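Long-range contacts in xylulokinase (Brucella ovis, PDB 5VM1), which probably phosphorylates D-xylulose to D-xylulose 5-phosphate at the expense of ATP, as a member of the FGGY family of carbohydrate kinases: residues Gly129-Pro134 against Glu281-Ala286; Gly135-Lys140 against Thr183-Thr188; Ile174-Asp179 against Gly239-Asn244; Leu339-Gly344 against Ala352-Ser357. All coordinates share one frame; numbering follows the deposited sequence.

Contact 1. Residues Gly129-Pro134 against Glu281-Ala286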
# COMPACT_ATOMS: atom_id res chain seq x y z
N GLY A 129 -8.82 -1.03 -14.97
CA GLY A 129 -7.45 -1.44 -15.25
C GLY A 129 -6.86 -2.44 -14.28
O GLY A 129 -5.65 -2.68 -14.32
N ASN A 130 -7.66 -3.04 -13.40
CA ASN A 130 -7.16 -3.93 -12.36
C ASN A 130 -7.99 -5.20 -12.27
O ASN A 130 -9.17 -5.24 -12.63
CB ASN A 130 -7.13 -3.24 -10.98
CG ASN A 130 -6.24 -2.00 -10.96
OD1 ASN A 130 -5.03 -2.10 -10.91
ND2 ASN A 130 -6.87 -0.80 -10.95
N ILE A 131 -7.35 -6.25 -11.75
CA ILE A 131 -8.07 -7.45 -11.34
C ILE A 131 -8.98 -7.11 -10.17
O ILE A 131 -8.65 -6.26 -9.33
CB ILE A 131 -7.05 -8.54 -10.96
CG1 ILE A 131 -6.27 -9.00 -12.20
CG2 ILE A 131 -7.73 -9.71 -10.24
CD1 ILE A 131 -5.08 -9.90 -11.89
N VAL A 132 -10.15 -7.75 -10.12
CA VAL A 132 -11.08 -7.59 -9.01
C VAL A 132 -10.75 -8.67 -7.98
O VAL A 132 -11.15 -9.83 -8.12
CB VAL A 132 -12.54 -7.66 -9.45
CG1 VAL A 132 -13.47 -7.18 -8.34
CG2 VAL A 132 -12.75 -6.86 -10.72
N PHE A 133 -9.98 -8.31 -6.97
CA PHE A 133 -9.72 -9.22 -5.87
C PHE A 133 -10.79 -9.08 -4.78
O PHE A 133 -11.48 -8.05 -4.69
CB PHE A 133 -8.34 -8.96 -5.29
CG PHE A 133 -7.24 -9.43 -6.18
CD1 PHE A 133 -6.95 -10.77 -6.27
CD2 PHE A 133 -6.51 -8.52 -6.95
CE1 PHE A 133 -5.94 -11.21 -7.09
CE2 PHE A 133 -5.49 -8.96 -7.77
CZ PHE A 133 -5.20 -10.30 -7.84
N PRO A 134 -10.98 -10.12 -3.97
CA PRO A 134 -12.03 -10.08 -2.94
C PRO A 134 -11.84 -9.02 -1.89
O PRO A 134 -12.80 -8.70 -1.18
CB PRO A 134 -11.97 -11.47 -2.30
CG PRO A 134 -10.64 -11.97 -2.62
CD PRO A 134 -10.19 -11.37 -3.91
N GLU A 281 -3.38 -7.96 -17.36
CA GLU A 281 -3.03 -9.26 -17.93
C GLU A 281 -1.79 -9.84 -17.27
O GLU A 281 -1.64 -11.06 -17.21
CB GLU A 281 -2.82 -9.12 -19.44
CG GLU A 281 -3.82 -8.19 -20.08
CD GLU A 281 -3.29 -6.78 -20.21
OE1 GLU A 281 -2.13 -6.63 -20.66
OE2 GLU A 281 -4.00 -5.82 -19.83
N SER A 282 -0.87 -8.98 -16.81
CA SER A 282 0.29 -9.39 -16.04
C SER A 282 0.10 -9.16 -14.54
O SER A 282 1.08 -9.14 -13.79
CB SER A 282 1.53 -8.64 -16.51
OG SER A 282 1.44 -8.33 -17.88
N ALA A 283 -1.15 -8.93 -14.10
CA ALA A 283 -1.50 -8.82 -12.69
C ALA A 283 -0.71 -7.71 -11.99
O ALA A 283 -0.33 -7.85 -10.83
CB ALA A 283 -1.33 -10.15 -11.96
N VAL A 284 -0.46 -6.59 -12.68
CA VAL A 284 0.03 -5.40 -12.00
C VAL A 284 -1.18 -4.51 -11.69
O VAL A 284 -2.20 -4.55 -12.38
CB VAL A 284 1.10 -4.60 -12.79
CG1 VAL A 284 1.91 -5.48 -13.72
CG2 VAL A 284 0.47 -3.44 -13.50
N HIS A 285 -1.12 -3.80 -10.57
CA HIS A 285 -2.14 -2.80 -10.24
C HIS A 285 -1.77 -1.45 -10.84
O HIS A 285 -0.59 -1.07 -10.87
CB HIS A 285 -2.32 -2.68 -8.72
CG HIS A 285 -2.95 -3.90 -8.13
ND1 HIS A 285 -4.21 -4.33 -8.49
CD2 HIS A 285 -2.47 -4.83 -7.27
CE1 HIS A 285 -4.50 -5.44 -7.85
NE2 HIS A 285 -3.46 -5.77 -7.11
N ALA A 286 -2.78 -0.74 -11.34
CA ALA A 286 -2.62 0.63 -11.85
C ALA A 286 -3.70 1.49 -11.21
O ALA A 286 -4.89 1.29 -11.45
CB ALA A 286 -2.71 0.71 -13.37
O HOH W 1 -2.97 -2.48 -14.40
O HOH W 2 -4.29 -5.70 -11.45
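The backbones of N130 and H285 come within 5.6 Å, CA to CA, where the irregular segment 129-134 meets the start of strand 285-288, the two chains running at about 122° to each other there. The N130 side chain makes the join by gripping A286 twice. Its OD1 accepts from A286 N at 2.7 Å, in the amide plane and on a lone pair. Its ND2 donates to A286 O at 2.9 Å, approaching from above the plane of that carbonyl. This pair of bonds fixes the rotation of the amide and ties up both N and O of A286. H285 ND1 adds a weak bond to the same OD1. With CG anti to its carbonyl carbon (chi1 -69°), H285 also brings CE1 to 3.7 Å from F133 CE2, the two rings meeting rim to rim with planes at 68°. Beyond them, I131 CD1 rests on A283 CB at 3.8 Å. Two waters donate to V284 O, one linking it to G129 O and the other to I131 N. The contact joins the two family domains: I131 also packs on helices 112-120 and 122-128, V284 faces helix 367-390, and H285 pairs with M298 of the adjacent strand 295-301.

Contact 2. Residues Gly135-Lys140 against Thr183-Thr188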
# COMPACT_ATOMS: atom_id res chain seq x y z
N GLY A 135 -10.62 -8.49 -1.75
CA GLY A 135 -10.32 -7.43 -0.80
C GLY A 135 -10.63 -6.02 -1.27
O GLY A 135 -10.58 -5.08 -0.48
N PHE A 136 -10.97 -5.89 -2.54
CA PHE A 136 -11.42 -4.64 -3.10
C PHE A 136 -12.88 -4.37 -2.66
O PHE A 136 -13.57 -5.27 -2.15
CB PHE A 136 -11.26 -4.69 -4.62
CG PHE A 136 -9.83 -4.62 -5.08
CD1 PHE A 136 -8.79 -4.80 -4.21
CD2 PHE A 136 -9.55 -4.34 -6.40
CE1 PHE A 136 -7.47 -4.72 -4.66
CE2 PHE A 136 -8.24 -4.26 -6.86
CZ PHE A 136 -7.20 -4.45 -5.99
N THR A 137 -13.34 -3.13 -2.83
CA THR A 137 -14.60 -2.72 -2.21
C THR A 137 -15.81 -3.29 -2.95
O THR A 137 -16.74 -3.78 -2.31
CB THR A 137 -14.67 -1.18 -2.12
OG1 THR A 137 -13.42 -0.66 -1.68
CG2 THR A 137 -15.79 -0.72 -1.17
N ALA A 138 -15.78 -3.25 -4.29
CA ALA A 138 -16.91 -3.70 -5.11
C ALA A 138 -17.40 -5.11 -4.79
O ALA A 138 -18.60 -5.26 -4.47
CB ALA A 138 -16.51 -3.59 -6.59
N PRO A 139 -16.57 -6.17 -4.80
CA PRO A 139 -17.09 -7.52 -4.48
C PRO A 139 -17.71 -7.63 -3.10
O PRO A 139 -18.66 -8.40 -2.93
CB PRO A 139 -15.85 -8.42 -4.56
CG PRO A 139 -14.74 -7.55 -5.01
CD PRO A 139 -15.09 -6.14 -4.84
N LYS A 140 -17.19 -6.88 -2.11
CA LYS A 140 -17.75 -6.92 -0.76
C LYS A 140 -19.18 -6.43 -0.77
O LYS A 140 -20.00 -6.89 0.04
CB LYS A 140 -16.95 -6.05 0.22
CG LYS A 140 -15.46 -6.32 0.44
CD LYS A 140 -14.95 -5.07 1.19
CE LYS A 140 -13.44 -4.77 1.14
NZ LYS A 140 -12.59 -5.92 1.29
N THR A 183 -11.47 0.88 -5.28
CA THR A 183 -12.80 0.39 -4.98
C THR A 183 -13.31 -0.56 -6.04
O THR A 183 -14.22 -1.36 -5.75
CB THR A 183 -13.80 1.55 -4.89
OG1 THR A 183 -13.91 2.17 -6.17
CG2 THR A 183 -13.33 2.59 -3.89
N SER A 184 -12.69 -0.54 -7.22
CA SER A 184 -13.16 -1.19 -8.43
C SER A 184 -14.46 -0.60 -8.94
O SER A 184 -15.16 -1.22 -9.73
CB SER A 184 -13.29 -2.70 -8.23
OG SER A 184 -12.00 -3.23 -8.02
N TRP A 185 -14.80 0.62 -8.51
CA TRP A 185 -15.88 1.41 -9.08
C TRP A 185 -15.40 2.61 -9.90
O TRP A 185 -16.24 3.28 -10.53
CB TRP A 185 -16.82 1.91 -7.98
CG TRP A 185 -17.64 0.88 -7.31
CD1 TRP A 185 -18.43 -0.07 -7.90
CD2 TRP A 185 -17.83 0.74 -5.91
NE1 TRP A 185 -19.09 -0.81 -6.94
CE2 TRP A 185 -18.74 -0.33 -5.71
CE3 TRP A 185 -17.31 1.40 -4.80
CZ2 TRP A 185 -19.12 -0.76 -4.44
CZ3 TRP A 185 -17.70 0.97 -3.53
CH2 TRP A 185 -18.59 -0.10 -3.37
N LEU A 186 -14.10 2.92 -9.88
CA LEU A 186 -13.54 4.10 -10.52
C LEU A 186 -13.11 3.83 -11.97
O LEU A 186 -12.56 2.77 -12.28
CB LEU A 186 -12.35 4.62 -9.72
CG LEU A 186 -11.92 6.06 -10.03
CD1 LEU A 186 -12.71 7.06 -9.15
CD2 LEU A 186 -10.45 6.21 -9.85
N ASP A 187 -13.38 4.78 -12.87
CA ASP A 187 -12.73 4.79 -14.18
C ASP A 187 -11.34 5.39 -13.95
O ASP A 187 -11.15 6.61 -13.97
CB ASP A 187 -13.55 5.58 -15.21
CG ASP A 187 -13.02 5.44 -16.65
OD1 ASP A 187 -11.80 5.32 -16.85
OD2 ASP A 187 -13.83 5.46 -17.61
N THR A 188 -10.35 4.53 -13.71
CA THR A 188 -9.03 5.00 -13.28
C THR A 188 -8.42 5.97 -14.28
O THR A 188 -7.83 6.98 -13.89
CB THR A 188 -8.11 3.81 -13.07
OG1 THR A 188 -8.79 2.84 -12.29
CG2 THR A 188 -6.85 4.23 -12.33
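A138 lays its methyl group over one face of the W185 indole, CB standing 4.1 Å from the centroid of the five-membered ring and 23° off the normal, a CH-pi contact. A138 CA follows on the same face, nearer the rim, with CZ2 of W185 at 3.7 Å. At the far end of the indole, T137 CG2 approaches CZ3 of W185 to 3.5 Å, the two side chains crossing at about a right angle; with CG2 anti to the backbone N, OG1 of T137 lies beside that N and bonds to H88 O. The backbones are joined by one hydrogen bond, from A138 N to T183 O at 2.9 Å, nearly along the C=O axis. It uses an N-H in the first turn of helix 137-147, where helices have no internal acceptor. T183 is itself shaped by an ST turn: its OG1 accepts from W185 N at 2.9 Å and is bonded to S180 O as well. The indole N-H of W185, NE1, bonds to T201 OG1. Roughly at right angles to the indole contact, S184 CB touches A138 CB at 3.7 Å, while S184 OG lies at the edge of the F136 ring. F136 in turn stacks on H88, a predicted substrate-binding residue, and T137 holds the H88 carbonyl, consistent with a second shell behind the predicted substrate site of this FGGY kinase.

Contact 3. Residues Ile174-Asp179 against Gly239-Asn244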
# COMPACT_ATOMS: atom_id res chain seq x y z
N ILE A 174 -16.15 12.97 1.08
CA ILE A 174 -15.16 13.21 0.04
C ILE A 174 -14.12 12.10 0.09
O ILE A 174 -13.74 11.64 1.17
CB ILE A 174 -14.51 14.61 0.20
CG1 ILE A 174 -15.53 15.73 -0.01
CG2 ILE A 174 -13.30 14.79 -0.72
CD1 ILE A 174 -14.98 17.11 0.34
N SER A 175 -13.64 11.69 -1.09
CA SER A 175 -12.53 10.77 -1.23
C SER A 175 -11.57 11.30 -2.28
O SER A 175 -11.93 12.13 -3.12
CB SER A 175 -13.03 9.39 -1.65
OG SER A 175 -12.04 8.41 -1.48
N ASP A 176 -10.34 10.77 -2.27
CA ASP A 176 -9.32 11.15 -3.25
C ASP A 176 -9.22 10.08 -4.34
O ASP A 176 -9.75 8.98 -4.20
CB ASP A 176 -7.95 11.38 -2.58
CG ASP A 176 -7.17 10.08 -2.35
OD1 ASP A 176 -7.58 9.31 -1.46
OD2 ASP A 176 -6.14 9.85 -3.02
N MET A 177 -8.56 10.44 -5.44
CA MET A 177 -8.49 9.54 -6.60
C MET A 177 -7.78 8.22 -6.28
O MET A 177 -8.25 7.16 -6.71
CB MET A 177 -7.82 10.23 -7.77
CG MET A 177 -8.60 11.42 -8.29
SD MET A 177 -10.30 11.01 -8.72
CE MET A 177 -10.95 12.64 -9.03
N SER A 178 -6.68 8.27 -5.50
CA SER A 178 -5.83 7.09 -5.32
C SER A 178 -6.51 6.04 -4.47
O SER A 178 -6.34 4.84 -4.69
CB SER A 178 -4.48 7.46 -4.70
OG SER A 178 -4.57 7.70 -3.30
N ASP A 179 -7.28 6.48 -3.49
CA ASP A 179 -7.97 5.54 -2.64
C ASP A 179 -9.18 4.97 -3.35
O ASP A 179 -9.50 3.78 -3.22
CB ASP A 179 -8.37 6.25 -1.34
CG ASP A 179 -8.22 5.38 -0.08
OD1 ASP A 179 -7.94 4.15 -0.15
OD2 ASP A 179 -8.33 5.98 1.01
N GLY A 239 -7.23 16.07 0.54
CA GLY A 239 -7.85 14.88 -0.00
C GLY A 239 -7.25 13.62 0.59
O GLY A 239 -7.97 12.66 0.91
N GLY A 240 -5.94 13.61 0.78
CA GLY A 240 -5.28 12.46 1.34
C GLY A 240 -4.95 11.42 0.28
O GLY A 240 -4.92 11.68 -0.91
N ALA A 241 -4.71 10.21 0.74
CA ALA A 241 -4.38 9.16 -0.21
C ALA A 241 -4.60 7.83 0.48
O ALA A 241 -4.73 7.76 1.71
CB ALA A 241 -2.95 9.32 -0.72
N GLY A 242 -4.65 6.76 -0.31
CA GLY A 242 -4.47 5.45 0.27
C GLY A 242 -3.04 5.28 0.74
O GLY A 242 -2.14 6.01 0.32
N ASP A 243 -2.83 4.28 1.62
CA ASP A 243 -1.54 4.20 2.31
C ASP A 243 -0.38 4.03 1.33
O ASP A 243 0.70 4.59 1.54
CB ASP A 243 -1.50 3.07 3.35
CG ASP A 243 -1.89 1.73 2.79
OD1 ASP A 243 -2.10 1.64 1.56
OD2 ASP A 243 -1.97 0.75 3.57
N ASN A 244 -0.59 3.29 0.24
CA ASN A 244 0.50 3.13 -0.71
C ASN A 244 0.87 4.46 -1.36
O ASN A 244 2.03 4.88 -1.30
CB ASN A 244 0.14 2.08 -1.75
CG ASN A 244 0.18 0.68 -1.19
OD1 ASN A 244 -0.84 0.14 -0.77
ND2 ASN A 244 1.36 0.08 -1.20
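S178 OG takes the backbone N-H of G242 at 3.1 Å, and this bond links the first turn of helix 177-180 to the end of strand 236-242. The hydroxyl is placed by its first torsion: OG sits between the backbone N and the carbonyl carbon (chi1 77°), so that it can accept from G242 while giving its own hydrogen to OD2 of D176 at 2.7 Å. D176 adopts the same kind of rotamer (chi1 83°), folding its carboxylate back over the start of helix 177-180, where it is the N-cap. Its OD2 is gripped by two donors, S178 OG on the syn lone pair and S178 N, at 3.0 Å, from well above the carboxylate plane; OD1 adds a weak capping bond from D179 N. The carboxylate lies across A241, whose CA is 3.4 Å from D176 OD2. Next to it, D179 packs its carboxylate on the backbone of G242, OD1 lying 3.7 Å from CA. K162 forms salt bridges with both D176 and D179, which would offset their buried negative charge. G242 is the N-cap of helix 243-251, whose first residue is D243, the predicted proton acceptor; A241 pairs with L83 in the central sheet, and strand 174-176 runs parallel to strand 210-212.

Contact 4. Residues Leu339-Gly344 against Ala352-Ser357; sequences LPYLSG and AKIRGS
L339 and S357 form an antiparallel, hydrogen-bonded pair, a beta bridge where strand 337-339 ends and strand 357-359 begins. L339 N donates to S357 O at 2.8 Å, and S357 N returns a bond to L339 O at 3.2 Å; both donors lie in the plane of the carbonyl they meet. Beyond this pair the chains leave sheet geometry. Residues Y341 to G344 make a type I turn, closed by a bond from G344 N to Y341 O, and the opposing chain curls beside it. R355 holds that curl together: the chain bends at chi2 (-56°) and brings NH1 back to A352 O and I354 O, each at 2.7 Å. The guanidinium thereby lies against the turn, with NH1 3.6 Å from G344 N and the aliphatic CD near L342 O. R355 CA lies against Y341 O, and G344 CA against I354 O. The apolar side of the contact is made by Y341 and I354, whose side chains cross obliquely. CG2 of I354 faces the tyrosine CB, while R355 O lies at the ring edge. Helix 470-488 packs on L339 and Y341 through Y480, tying this loop of the C-terminal domain to the end of the chain. The closest approach of the Y341 ring to I354 is CD2 to CG1, 3.8 Å.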
# COMPACT_ATOMS: atom_id res chain seq x y z
N LEU A 339 11.44 -20.69 -4.73
CA LEU A 339 10.25 -20.00 -5.22
C LEU A 339 9.41 -19.53 -4.04
O LEU A 339 8.93 -20.37 -3.27
CB LEU A 339 9.43 -20.91 -6.11
CG LEU A 339 9.88 -21.31 -7.50
CD1 LEU A 339 8.63 -21.80 -8.19
CD2 LEU A 339 10.49 -20.18 -8.27
N PRO A 340 9.20 -18.21 -3.85
CA PRO A 340 8.54 -17.73 -2.61
C PRO A 340 7.02 -17.76 -2.64
O PRO A 340 6.37 -16.90 -2.03
CB PRO A 340 9.06 -16.30 -2.48
CG PRO A 340 9.32 -15.87 -3.88
CD PRO A 340 9.71 -17.09 -4.66
N TYR A 341 6.42 -18.71 -3.36
CA TYR A 341 4.98 -18.72 -3.60
C TYR A 341 4.21 -19.45 -2.50
O TYR A 341 3.29 -20.23 -2.80
CB TYR A 341 4.68 -19.34 -4.96
CG TYR A 341 5.45 -18.73 -6.13
CD1 TYR A 341 5.77 -17.36 -6.14
CD2 TYR A 341 5.87 -19.52 -7.21
CE1 TYR A 341 6.48 -16.79 -7.20
CE2 TYR A 341 6.57 -18.96 -8.30
CZ TYR A 341 6.87 -17.59 -8.28
OH TYR A 341 7.55 -17.01 -9.34
N LEU A 342 4.55 -19.19 -1.22
CA LEU A 342 3.91 -19.90 -0.11
C LEU A 342 2.41 -19.67 -0.04
O LEU A 342 1.69 -20.50 0.54
CB LEU A 342 4.54 -19.45 1.22
CG LEU A 342 6.05 -19.65 1.28
CD1 LEU A 342 6.59 -18.87 2.44
CD2 LEU A 342 6.45 -21.11 1.37
N SER A 343 1.91 -18.57 -0.64
CA SER A 343 0.51 -18.19 -0.64
C SER A 343 -0.02 -18.04 -2.05
O SER A 343 -0.93 -17.23 -2.27
CB SER A 343 0.27 -16.89 0.11
OG SER A 343 0.83 -16.93 1.41
N GLY A 344 0.56 -18.75 -3.00
CA GLY A 344 0.37 -18.45 -4.41
C GLY A 344 1.29 -17.30 -4.77
O GLY A 344 2.22 -16.96 -4.04
N ALA A 352 -3.30 -18.81 -7.83
CA ALA A 352 -3.64 -19.19 -6.46
C ALA A 352 -3.17 -20.61 -6.11
O ALA A 352 -2.91 -20.88 -4.93
CB ALA A 352 -5.15 -19.06 -6.26
N LYS A 353 -2.96 -21.49 -7.10
CA LYS A 353 -2.67 -22.89 -6.81
C LYS A 353 -1.18 -23.16 -6.63
O LYS A 353 -0.82 -24.04 -5.84
CB LYS A 353 -3.26 -23.80 -7.91
N ILE A 354 -0.31 -22.37 -7.27
CA ILE A 354 1.14 -22.58 -7.19
C ILE A 354 1.63 -22.46 -5.74
O ILE A 354 0.99 -21.83 -4.89
CB ILE A 354 1.86 -21.58 -8.12
CG1 ILE A 354 3.28 -22.03 -8.49
CG2 ILE A 354 1.91 -20.18 -7.52
CD1 ILE A 354 3.30 -23.18 -9.45
N ARG A 355 2.74 -23.13 -5.42
CA ARG A 355 3.25 -23.11 -4.05
C ARG A 355 4.76 -22.90 -4.03
O ARG A 355 5.41 -22.77 -5.06
CB ARG A 355 2.88 -24.38 -3.29
CG ARG A 355 1.47 -24.37 -2.84
CD ARG A 355 1.15 -23.15 -1.98
NE ARG A 355 -0.23 -23.27 -1.53
CZ ARG A 355 -1.27 -22.70 -2.12
NH1 ARG A 355 -1.10 -21.92 -3.18
NH2 ARG A 355 -2.50 -22.92 -1.66
N GLY A 356 5.30 -22.78 -2.82
CA GLY A 356 6.71 -22.55 -2.67
C GLY A 356 7.52 -23.80 -2.93
O GLY A 356 7.01 -24.92 -2.87
N SER A 357 8.81 -23.59 -3.16
CA SER A 357 9.70 -24.68 -3.54
C SER A 357 11.15 -24.32 -3.27
O SER A 357 11.58 -23.20 -3.56
CB SER A 357 9.55 -25.00 -5.02
OG SER A 357 10.49 -25.98 -5.42

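In the fold
From the N terminus, the chain first enters contacts 1 and 2 back to back, at 129-134 and 135-140, and then contact 3 at 174-179. Contact 2 closes first, at 183-188, and contact 3 at 239-244, so their loops cross; both are nested inside the long loop that contact 1 closes at 281-286. Contact 2 joins the start of helix 137-147 to the loop before strand 186-187, contact 3 joins helix 177-180 to strand 236-242, and contact 1 spans to the C-terminal family domain. Contacts 1 and 2 touch where F136 meets I131 and H285 and where P139 meets V132 and F133; L186 reaches M177 of contact 3. Contact 4 follows in series within the C-terminal domain.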